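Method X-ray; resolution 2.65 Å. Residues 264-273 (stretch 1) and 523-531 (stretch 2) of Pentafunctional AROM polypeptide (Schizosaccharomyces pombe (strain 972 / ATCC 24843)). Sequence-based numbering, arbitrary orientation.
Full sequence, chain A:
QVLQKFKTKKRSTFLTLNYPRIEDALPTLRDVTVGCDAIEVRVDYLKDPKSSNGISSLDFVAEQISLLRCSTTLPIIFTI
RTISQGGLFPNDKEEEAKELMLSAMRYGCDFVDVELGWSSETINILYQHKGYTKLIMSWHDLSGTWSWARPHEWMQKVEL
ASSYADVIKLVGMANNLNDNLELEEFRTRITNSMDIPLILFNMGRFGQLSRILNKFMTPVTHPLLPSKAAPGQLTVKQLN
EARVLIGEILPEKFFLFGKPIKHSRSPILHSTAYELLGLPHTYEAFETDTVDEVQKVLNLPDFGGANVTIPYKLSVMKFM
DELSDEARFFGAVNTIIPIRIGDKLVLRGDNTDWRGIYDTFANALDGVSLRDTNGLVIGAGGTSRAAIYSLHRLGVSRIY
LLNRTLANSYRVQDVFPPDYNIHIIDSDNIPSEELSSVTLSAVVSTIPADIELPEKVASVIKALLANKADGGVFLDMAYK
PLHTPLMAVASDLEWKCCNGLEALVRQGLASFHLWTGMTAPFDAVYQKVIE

Stretch 1 264-273: SRSPILHSTA
Stretch 2 (523-531) DAVYQKVIE

Two helices from distant parts of one chain pack roughly antiparallel: the axes of 266-273 and of the helix that includes 523-529 come within 8.8 Å, their N-to-C directions 145° apart. Both run near phi/psi -65/-40; the first continues later in the chain, and the partner helix begins before Asp523. The register is marked by Leu269 and Val529, whose CA atoms lie 5.9 Å apart, and the contact buries 458 Å² in all.

Ser264, in the loop before the helix (phi/psi -60/137, chi1 t), accepts a hydrogen bond at OG from Ser266 N (3.2 Å). Arg265 is the N-cap (-100/14), and its O receives Leu269 N at 3.2 Å, opening a regular helix. Its CB points toward stretch 2, and an m, t, p side chain with chi4 at 84° carries the guanidinium to the end of the chain. There NE gives Val529 O a short but weak hydrogen bond, 2.5 Å at 127°. NH2 lies 2.9 Å from Glu531 OXT, a salt bridge of charge alone, since the carboxylate oxygen sits well out of the guanidinium plane.

Ser266 and His270 turn their CB atoms away; within the helix, Ile268, Leu269 and Thr272 make the contacts. Ile268 (m, t) points toward the partner and rests CG2 3.8 Å from Lys528 O. Leu269, sideways with chi1 at 146° and chi2 p, meets two valines one helical turn apart, both t: CD1 reaches Val525 CG1 at 3.3 Å, while CB lies 3.7 Å from Val529 CG2. This is the apolar centre of the joint.

Thr272, chi1 m, satisfies its hydroxyl within its own helix, OG1 donating to Ile268 O at 2.7 Å. Its CG2 lies 4.2 Å from Val525 CG2, and its OG1 also lies 3.6 Å from CD of Lys528 (m, t, p, p). The rule is compact: aliphatic packing in the middle, charge at the chain terminus.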

# COMPACT_ATOMS: atom_id res chain seq x y z
N SER A 264 -25.25 0.17 -8.07
CA SER A 264 -23.90 0.14 -7.50
C SER A 264 -22.95 1.03 -8.31
O SER A 264 -22.98 1.03 -9.54
CB SER A 264 -23.35 -1.30 -7.47
OG SER A 264 -21.97 -1.32 -7.14
N ARG A 265 -22.11 1.79 -7.60
CA ARG A 265 -21.11 2.67 -8.19
C ARG A 265 -19.71 2.06 -8.19
O ARG A 265 -18.72 2.75 -8.42
CB ARG A 265 -21.11 4.01 -7.46
CG ARG A 265 -22.46 4.71 -7.50
CD ARG A 265 -22.40 6.15 -6.99
NE ARG A 265 -21.85 7.05 -8.01
CZ ARG A 265 -22.54 7.62 -9.00
NH1 ARG A 265 -23.85 7.40 -9.18
NH2 ARG A 265 -21.90 8.43 -9.86
N SER A 266 -19.63 0.75 -7.94
CA SER A 266 -18.38 0.03 -8.05
C SER A 266 -17.79 0.02 -9.47
O SER A 266 -16.60 0.13 -9.62
CB SER A 266 -18.51 -1.40 -7.52
OG SER A 266 -18.47 -1.37 -6.12
N PRO A 267 -18.63 -0.11 -10.51
CA PRO A 267 -18.05 -0.00 -11.86
C PRO A 267 -17.34 1.32 -12.15
O PRO A 267 -16.28 1.29 -12.75
CB PRO A 267 -19.25 -0.23 -12.78
CG PRO A 267 -20.16 -1.08 -11.96
CD PRO A 267 -20.03 -0.54 -10.57
N ILE A 268 -17.88 2.45 -11.68
CA ILE A 268 -17.23 3.75 -11.88
C ILE A 268 -15.93 3.78 -11.11
O ILE A 268 -14.91 4.29 -11.61
CB ILE A 268 -18.10 4.97 -11.46
CG1 ILE A 268 -19.54 4.85 -12.00
CG2 ILE A 268 -17.49 6.27 -11.97
CD1 ILE A 268 -20.43 6.06 -11.79
N LEU A 269 -15.95 3.22 -9.90
CA LEU A 269 -14.77 3.23 -9.02
C LEU A 269 -13.60 2.50 -9.67
O LEU A 269 -12.52 3.07 -9.81
CB LEU A 269 -15.12 2.68 -7.62
CG LEU A 269 -14.19 1.86 -6.72
CD1 LEU A 269 -12.76 2.33 -6.53
CD2 LEU A 269 -14.86 1.77 -5.34
N HIS A 270 -13.84 1.27 -10.10
CA HIS A 270 -12.77 0.48 -10.72
C HIS A 270 -12.40 0.96 -12.13
O HIS A 270 -11.22 0.94 -12.48
CB HIS A 270 -13.13 -0.99 -10.68
CG HIS A 270 -13.19 -1.56 -9.30
ND1 HIS A 270 -12.12 -2.20 -8.72
CD2 HIS A 270 -14.17 -1.56 -8.37
CE1 HIS A 270 -12.44 -2.59 -7.50
NE2 HIS A 270 -13.68 -2.21 -7.26
N SER A 271 -13.38 1.39 -12.92
CA SER A 271 -13.14 2.01 -14.25
C SER A 271 -12.17 3.16 -14.14
O SER A 271 -11.21 3.23 -14.90
CB SER A 271 -14.43 2.59 -14.87
OG SER A 271 -15.31 1.57 -15.30
N THR A 272 -12.44 4.04 -13.17
CA THR A 272 -11.57 5.17 -12.88
C THR A 272 -10.19 4.70 -12.49
O THR A 272 -9.21 5.23 -12.98
CB THR A 272 -12.16 6.07 -11.78
OG1 THR A 272 -13.46 6.49 -12.18
CG2 THR A 272 -11.31 7.29 -11.56
N ALA A 273 -10.08 3.69 -11.64
CA ALA A 273 -8.75 3.20 -11.24
C ALA A 273 -7.90 2.72 -12.43
O ALA A 273 -6.70 3.02 -12.49
CB ALA A 273 -8.89 2.11 -10.20
N ASP A 523 -8.38 10.16 -3.66
CA ASP A 523 -9.05 11.43 -3.98
C ASP A 523 -9.78 11.48 -5.33
O ASP A 523 -10.97 11.78 -5.37
CB ASP A 523 -8.06 12.59 -3.95
CG ASP A 523 -7.72 13.05 -2.54
OD1 ASP A 523 -8.26 12.51 -1.53
OD2 ASP A 523 -6.90 13.99 -2.45
N ALA A 524 -9.07 11.20 -6.41
CA ALA A 524 -9.65 11.26 -7.76
C ALA A 524 -10.66 10.16 -8.02
O ALA A 524 -11.60 10.34 -8.79
CB ALA A 524 -8.58 11.24 -8.84
N VAL A 525 -10.48 9.01 -7.38
CA VAL A 525 -11.43 7.91 -7.52
C VAL A 525 -12.72 8.24 -6.76
O VAL A 525 -13.81 7.93 -7.23
CB VAL A 525 -10.85 6.58 -7.03
CG1 VAL A 525 -11.89 5.48 -7.12
CG2 VAL A 525 -9.64 6.19 -7.86
N TYR A 526 -12.57 8.87 -5.60
CA TYR A 526 -13.70 9.33 -4.80
C TYR A 526 -14.48 10.44 -5.54
O TYR A 526 -15.71 10.42 -5.53
CB TYR A 526 -13.20 9.79 -3.41
CG TYR A 526 -14.26 10.29 -2.47
CD1 TYR A 526 -14.69 11.63 -2.52
CD2 TYR A 526 -14.85 9.45 -1.53
CE1 TYR A 526 -15.67 12.10 -1.67
CE2 TYR A 526 -15.84 9.92 -0.68
CZ TYR A 526 -16.24 11.25 -0.75
OH TYR A 526 -17.21 11.72 0.09
N GLN A 527 -13.78 11.37 -6.19
CA GLN A 527 -14.46 12.47 -6.92
C GLN A 527 -15.41 12.03 -8.02
O GLN A 527 -16.41 12.70 -8.26
CB GLN A 527 -13.45 13.50 -7.49
CG GLN A 527 -12.81 14.44 -6.46
CD GLN A 527 -13.81 15.03 -5.45
OE1 GLN A 527 -14.90 15.47 -5.82
NE2 GLN A 527 -13.44 15.02 -4.16
N LYS A 528 -15.09 10.90 -8.67
CA LYS A 528 -15.93 10.32 -9.73
C LYS A 528 -17.04 9.41 -9.20
O LYS A 528 -18.11 9.31 -9.79
CB LYS A 528 -15.05 9.61 -10.77
CG LYS A 528 -14.24 10.60 -11.62
CD LYS A 528 -13.60 10.00 -12.88
CE LYS A 528 -14.61 9.50 -13.92
NZ LYS A 528 -15.58 10.56 -14.30
N VAL A 529 -16.80 8.75 -8.07
CA VAL A 529 -17.86 8.01 -7.40
C VAL A 529 -18.97 8.97 -6.94
O VAL A 529 -20.14 8.70 -7.19
CB VAL A 529 -17.33 7.14 -6.23
CG1 VAL A 529 -18.46 6.58 -5.39
CG2 VAL A 529 -16.49 5.99 -6.76
N ILE A 530 -18.62 10.10 -6.31
CA ILE A 530 -19.67 11.01 -5.78
C ILE A 530 -20.45 11.79 -6.84
O ILE A 530 -21.62 12.11 -6.60
CB ILE A 530 -19.16 11.97 -4.68
CG1 ILE A 530 -18.19 13.04 -5.21
CG2 ILE A 530 -18.51 11.19 -3.54
CD1 ILE A 530 -17.90 14.13 -4.19
N GLU A 531 -19.80 12.09 -7.98
CA GLU A 531 -20.43 12.80 -9.13
C GLU A 531 -21.90 12.46 -9.42
O GLU A 531 -22.69 13.34 -9.78
CB GLU A 531 -19.64 12.55 -10.42
CG GLU A 531 -18.59 13.61 -10.71
CD GLU A 531 -17.96 13.44 -12.07
OE1 GLU A 531 -18.70 13.12 -13.02
OE2 GLU A 531 -16.72 13.64 -12.20
OXT GLU A 531 -22.32 11.30 -9.33